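Cytochrome c-550-like protein (Thermosynechococcus elongatus, PDB 4LJI) probably acts as a low-potential electron-carrying cytochrome with one covalently bound heme c, and can partially replace cytochrome c-550 (PsbV). Local coordinates at residues 2-8 with 36-41; 20-24 with 77-81. Numbering follows the deposited sequence.

How the contacts relate
Both contacts tie the N-terminal part of this class I type cytochrome c fold to helices of its heme-bearing body, and both are only partly buried. Contact 1, the more peripheral, lays the N-terminal segment on helix 33-46; contact 2 sets the end of strand 17-21 on the start of helix 79-87. Their centres are 20 Å apart and they do not touch, yet Leu36 of the first and Leu20 and Ile79 of the second all pack on Ala119 of helix 111-127. Contact 1 works mainly through side chains: a threonine hydroxyl, a salt bridge and a cation-pi pair. Contact 2 is held by backbone carbonyls meeting the amides of a helix N-terminus.

Contact 1: residues 2-8 with 36-41; sequences AGVDNYV and LTRGKR
Segment 36-41 is regular helix; against it residues 2-8 run as an irregular tail that enters a short helix at Asn6, with Asp5 extended at the N-cap position (phi/psi -81/145°, chi1 m). The nearest CA pair is Asp5 and Thr37, 5.7 Å apart. Leu36 (mt) offers its CB to Val8 CG1 at 4.1 Å, the apolar inner edge. Thr37, chi1 m, is the central residue: its OG1 accepts the amide of Asp5 (Asp5 N to Thr37 OG1 3.0 Å) while also hydrogen-bonded to Ala33 O in its own helix, and its CG2 lies 3.8 Å from Gly3 O. One water donates to both Thr37 O (2.7 Å) and Asp5 OD2 (2.6 Å). Lys40, extended to a final p torsion, brings NZ over one face of the Tyr7 ring (chi1 t), 3.9 Å from the ring centroid and 31° off its normal, a cation-pi contact. Arg41 curls back from the exposed side to form a salt bridge, NH2 to Asp5 OD2 3.1 Å. The arrangement fastens the N-terminal arm to the helix that leads into the heme-attachment region. Helix 111-127 lies alongside, its Phe120 touching Tyr7 and Lys40 and its Ala119 touching Leu36.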
loop_
_atom_site.group_PDB
_atom_site.type_symbol
_atom_site.label_atom_id
_atom_site.label_comp_id
_atom_site.label_asym_id
_atom_site.label_seq_id
_atom_site.Cartn_x
_atom_site.Cartn_y
_atom_site.Cartn_z
ATOM N N ALA A 2 7.230 -10.326 18.097
ATOM C CA ALA A 2 7.124 -9.084 17.339
ATOM C C ALA A 2 8.493 -8.458 17.104
ATOM O O ALA A 2 8.609 -7.461 16.392
ATOM C CB ALA A 2 6.196 -8.099 18.049
ATOM N N GLY A 3 9.531 -9.049 17.697
ATOM C CA GLY A 3 10.886 -8.531 17.587
ATOM C C GLY A 3 11.547 -8.825 16.250
ATOM O O GLY A 3 12.060 -7.925 15.578
ATOM N N VAL A 4 11.555 -10.098 15.872
ATOM C CA VAL A 4 11.969 -10.487 14.528
ATOM C C VAL A 4 10.821 -11.219 13.845
ATOM O O VAL A 4 10.267 -12.177 14.385
ATOM C CB VAL A 4 13.215 -11.385 14.535
ATOM C CG1 VAL A 4 13.602 -11.786 13.108
ATOM C CG2 VAL A 4 14.373 -10.683 15.227
ATOM N N ASP A 5 10.454 -10.773 12.657
ATOM C CA ASP A 5 9.356 -11.415 11.959
ATOM C C ASP A 5 9.818 -12.693 11.252
ATOM O O ASP A 5 10.948 -12.788 10.785
ATOM C CB ASP A 5 8.672 -10.426 11.013
ATOM C CG ASP A 5 7.823 -9.400 11.762
ATOM O OD1 ASP A 5 8.059 -9.193 12.977
ATOM O OD2 ASP A 5 6.921 -8.802 11.141
ATOM N N ASN A 6 8.936 -13.693 11.212
ATOM C CA ASN A 6 9.277 -14.983 10.618
ATOM C C ASN A 6 9.731 -14.854 9.174
ATOM O O ASN A 6 10.639 -15.556 8.751
ATOM C CB ASN A 6 8.124 -15.990 10.726
ATOM C CG ASN A 6 8.511 -17.381 10.211
ATOM O OD1 ASN A 6 9.329 -18.074 10.823
ATOM N ND2 ASN A 6 7.926 -17.790 9.081
ATOM N N TYR A 7 9.110 -13.941 8.433
ATOM C CA TYR A 7 9.478 -13.733 7.032
ATOM C C TYR A 7 10.967 -13.463 6.871
ATOM O O TYR A 7 11.592 -13.936 5.935
ATOM C CB TYR A 7 8.639 -12.630 6.387
ATOM C CG TYR A 7 9.010 -12.346 4.945
ATOM C CD1 TYR A 7 8.452 -13.083 3.909
ATOM C CD2 TYR A 7 9.947 -11.364 4.620
ATOM C CE1 TYR A 7 8.797 -12.844 2.596
ATOM C CE2 TYR A 7 10.281 -11.101 3.307
ATOM C CZ TYR A 7 9.701 -11.851 2.299
ATOM O OH TYR A 7 10.027 -11.611 0.988
ATOM N N VAL A 8 11.526 -12.702 7.802
ATOM C CA VAL A 8 12.953 -12.397 7.781
ATOM C C VAL A 8 13.856 -13.615 8.079
ATOM O O VAL A 8 14.910 -13.810 7.448
ATOM C CB VAL A 8 13.259 -11.254 8.770
ATOM C CG1 VAL A 8 14.794 -11.130 8.959
ATOM C CG2 VAL A 8 12.563 -9.957 8.324
ATOM N N LEU A 36 15.874 -5.553 9.580
ATOM C CA LEU A 36 15.132 -5.986 8.388
ATOM C C LEU A 36 13.658 -6.161 8.687
ATOM O O LEU A 36 12.823 -5.917 7.820
ATOM C CB LEU A 36 15.729 -7.268 7.821
ATOM C CG LEU A 36 17.176 -7.147 7.342
ATOM C CD1 LEU A 36 17.817 -8.517 7.253
ATOM C CD2 LEU A 36 17.224 -6.463 5.997
ATOM N N THR A 37 13.331 -6.576 9.912
ATOM C CA THR A 37 11.934 -6.641 10.339
ATOM C C THR A 37 11.307 -5.268 10.338
ATOM O O THR A 37 10.139 -5.102 9.921
ATOM C CB THR A 37 11.805 -7.199 11.746
ATOM O OG1 THR A 37 12.218 -8.559 11.750
ATOM C CG2 THR A 37 10.385 -7.092 12.281
ATOM N N ARG A 38 12.083 -4.270 10.761
ATOM C CA ARG A 38 11.575 -2.892 10.791
ATOM C C ARG A 38 11.407 -2.336 9.378
ATOM O O ARG A 38 10.424 -1.656 9.041
ATOM C CB ARG A 38 12.479 -1.984 11.637
ATOM C CG ARG A 38 12.327 -2.228 13.145
ATOM C CD ARG A 38 13.071 -1.209 13.976
ATOM N NE ARG A 38 13.265 -1.688 15.340
ATOM C CZ ARG A 38 14.010 -1.069 16.253
ATOM N NH1 ARG A 38 14.627 0.066 15.952
ATOM N NH2 ARG A 38 14.135 -1.583 17.466
ATOM N N GLY A 39 12.322 -2.734 8.499
ATOM C CA GLY A 39 12.280 -2.314 7.111
ATOM C C GLY A 39 11.085 -2.951 6.404
ATOM O O GLY A 39 10.387 -2.284 5.601
ATOM N N LYS A 40 10.819 -4.227 6.713
ATOM C CA LYS A 40 9.647 -4.954 6.164
ATOM C C LYS A 40 8.362 -4.249 6.566
ATOM O O LYS A 40 7.504 -3.975 5.732
ATOM C CB LYS A 40 9.609 -6.394 6.672
ATOM C CG LYS A 40 8.312 -7.143 6.346
ATOM C CD LYS A 40 8.301 -8.501 7.038
ATOM C CE LYS A 40 7.027 -9.273 6.764
ATOM N NZ LYS A 40 7.004 -9.584 5.325
ATOM N N ARG A 41 8.265 -3.909 7.845
ATOM C CA ARG A 41 7.091 -3.191 8.324
ATOM C C ARG A 41 6.900 -1.859 7.589
ATOM O O ARG A 41 5.788 -1.496 7.221
ATOM C CB ARG A 41 7.200 -2.998 9.834
ATOM C CG ARG A 41 6.025 -2.301 10.484
ATOM C CD ARG A 41 5.998 -2.711 11.929
ATOM N NE ARG A 41 6.246 -4.146 12.067
ATOM C CZ ARG A 41 5.295 -5.054 12.267
ATOM N NH1 ARG A 41 4.029 -4.675 12.371
ATOM N NH2 ARG A 41 5.615 -6.338 12.381
HETATM O O HOH W 1 8.022 -6.790 9.873
#

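Contact 2: residues 20-24 with 77-81; sequences LPVND and DTIAS
Two backbone hydrogen bonds define this junction of the helical cytochrome c fold, where the two-stranded antiparallel sheet meets the start of helix 79-87: Ile79 N gives to Pro21 O (2.9 Å, N-H...O 159°) and Ala80 N to Val22 O (3.1 Å, also 159°). The first two helical amides, which have no i-4 partner in their own helix, are thus met by the carbonyls of the last strand residue, Pro21, and of the first residue after it, Val22. Thr78, at the N-cap position, is extended (phi/psi -139/160°), Ile79 and Ala80 are helical, and Thr78 OG1 and Ser81 OG, both with chi1 p, share a hydrogen bond of 2.6 Å across the first turn.

Opposite them, Pro21 ends strand 17-21 at phi/psi -59/119°; Val22 then turns to -91/-28° and Asn23 is extended again, so consecutive carbonyls of Pro21 and Val22 can reach consecutive amides. In register, Pro21 faces Thr78 (CA to CA 5.0 Å) and Val22 faces Ile79 (4.7 Å). The Pro21 carbonyl also takes a CA-H...O contact, Thr78 CA to Pro21 O 3.2 Å.

Packing surrounds this polar centre. Val22 (chi1 p) points its CA-to-CB bond away from the helix, yet CG2 comes within 4.0 Å of Ile79 CB. Ile79 (mm) and Leu20 (mt) reach inward to Phe31 of strand 28-32 and Ala119 of helix 111-127. Asp77 forms a salt bridge with Lys70, and Asn23 ND2 is hydrogen-bonded to Glu27 OE1. The Thr78 methyl closes the contact: CG2 is 4.1 Å from Pro21 CB and 3.7 Å from Asn23 C.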
loop_
_atom_site.group_PDB
_atom_site.type_symbol
_atom_site.label_atom_id
_atom_site.label_comp_id
_atom_site.label_asym_id
_atom_site.label_seq_id
_atom_site.Cartn_x
_atom_site.Cartn_y
_atom_site.Cartn_z
ATOM N N LEU A 20 25.205 -5.828 3.725
ATOM C CA LEU A 20 24.642 -5.368 2.446
ATOM C C LEU A 20 25.430 -4.237 1.835
ATOM O O LEU A 20 25.993 -3.413 2.551
ATOM C CB LEU A 20 23.193 -4.912 2.618
ATOM C CG LEU A 20 22.238 -6.019 3.076
ATOM C CD1 LEU A 20 20.929 -5.392 3.525
ATOM C CD2 LEU A 20 21.979 -7.066 1.980
ATOM N N PRO A 21 25.510 -4.212 0.491
ATOM C CA PRO A 21 26.295 -3.180 -0.190
ATOM C C PRO A 21 25.789 -1.804 0.154
ATOM O O PRO A 21 24.641 -1.450 -0.160
ATOM C CB PRO A 21 26.024 -3.462 -1.663
ATOM C CG PRO A 21 25.757 -4.891 -1.718
ATOM C CD PRO A 21 25.041 -5.248 -0.443
ATOM N N VAL A 22 26.641 -1.012 0.762
ATOM C CA VAL A 22 26.212 0.301 1.171
ATOM C C VAL A 22 26.492 1.323 0.062
ATOM O O VAL A 22 25.756 2.290 -0.090
ATOM C CB VAL A 22 26.829 0.665 2.550
ATOM C CG1 VAL A 22 28.263 1.144 2.395
ATOM C CG2 VAL A 22 25.961 1.658 3.298
ATOM N N ASN A 23 27.514 1.070 -0.754
ATOM C CA ASN A 23 27.813 1.910 -1.914
ATOM C C ASN A 23 28.505 1.140 -3.025
ATOM O O ASN A 23 28.783 -0.049 -2.883
ATOM C CB ASN A 23 28.649 3.122 -1.535
ATOM C CG ASN A 23 29.975 2.740 -0.892
ATOM O OD1 ASN A 23 30.570 1.712 -1.219
ATOM N ND2 ASN A 23 30.425 3.554 0.052
ATOM N N ASP A 24 28.828 1.827 -4.116
ATOM C CA ASP A 24 29.381 1.132 -5.279
ATOM C C ASP A 24 30.859 0.715 -5.169
ATOM O O ASP A 24 31.356 -0.001 -6.033
ATOM C CB ASP A 24 29.120 1.910 -6.578
ATOM C CG ASP A 24 29.395 3.398 -6.448
ATOM O OD1 ASP A 24 30.190 3.804 -5.571
ATOM O OD2 ASP A 24 28.810 4.167 -7.241
ATOM N N ASP A 77 21.157 -0.887 -6.455
ATOM C CA ASP A 77 21.516 -2.129 -5.782
ATOM C C ASP A 77 22.398 -1.927 -4.559
ATOM O O ASP A 77 23.124 -2.841 -4.143
ATOM C CB ASP A 77 22.200 -3.083 -6.777
ATOM C CG ASP A 77 23.478 -2.498 -7.387
ATOM O OD1 ASP A 77 23.884 -1.327 -7.110
ATOM O OD2 ASP A 77 24.105 -3.242 -8.179
ATOM N N THR A 78 22.325 -0.726 -3.974
ATOM C CA THR A 78 23.067 -0.398 -2.756
ATOM C C THR A 78 22.176 0.407 -1.842
ATOM O O THR A 78 21.189 0.981 -2.304
ATOM C CB THR A 78 24.332 0.445 -3.068
ATOM O OG1 THR A 78 23.922 1.692 -3.628
ATOM C CG2 THR A 78 25.257 -0.257 -4.062
ATOM N N ILE A 79 22.496 0.447 -0.550
ATOM C CA ILE A 79 21.719 1.256 0.395
ATOM C C ILE A 79 21.681 2.726 -0.035
ATOM O O ILE A 79 20.613 3.347 -0.052
ATOM C CB ILE A 79 22.304 1.207 1.829
ATOM C CG1 ILE A 79 22.347 -0.225 2.363
ATOM C CG2 ILE A 79 21.403 2.054 2.762
ATOM C CD1 ILE A 79 20.962 -0.921 2.374
ATOM N N ALA A 80 22.847 3.301 -0.360
ATOM C CA ALA A 80 22.883 4.712 -0.704
ATOM C C ALA A 80 22.062 5.028 -1.949
ATOM O O ALA A 80 21.377 6.067 -2.017
ATOM C CB ALA A 80 24.315 5.201 -0.867
ATOM N N SER A 81 22.107 4.138 -2.938
ATOM C CA SER A 81 21.391 4.404 -4.184
ATOM C C SER A 81 19.877 4.278 -4.002
ATOM O O SER A 81 19.141 5.011 -4.608
ATOM C CB SER A 81 21.892 3.503 -5.334
ATOM O OG SER A 81 21.788 2.126 -5.022
#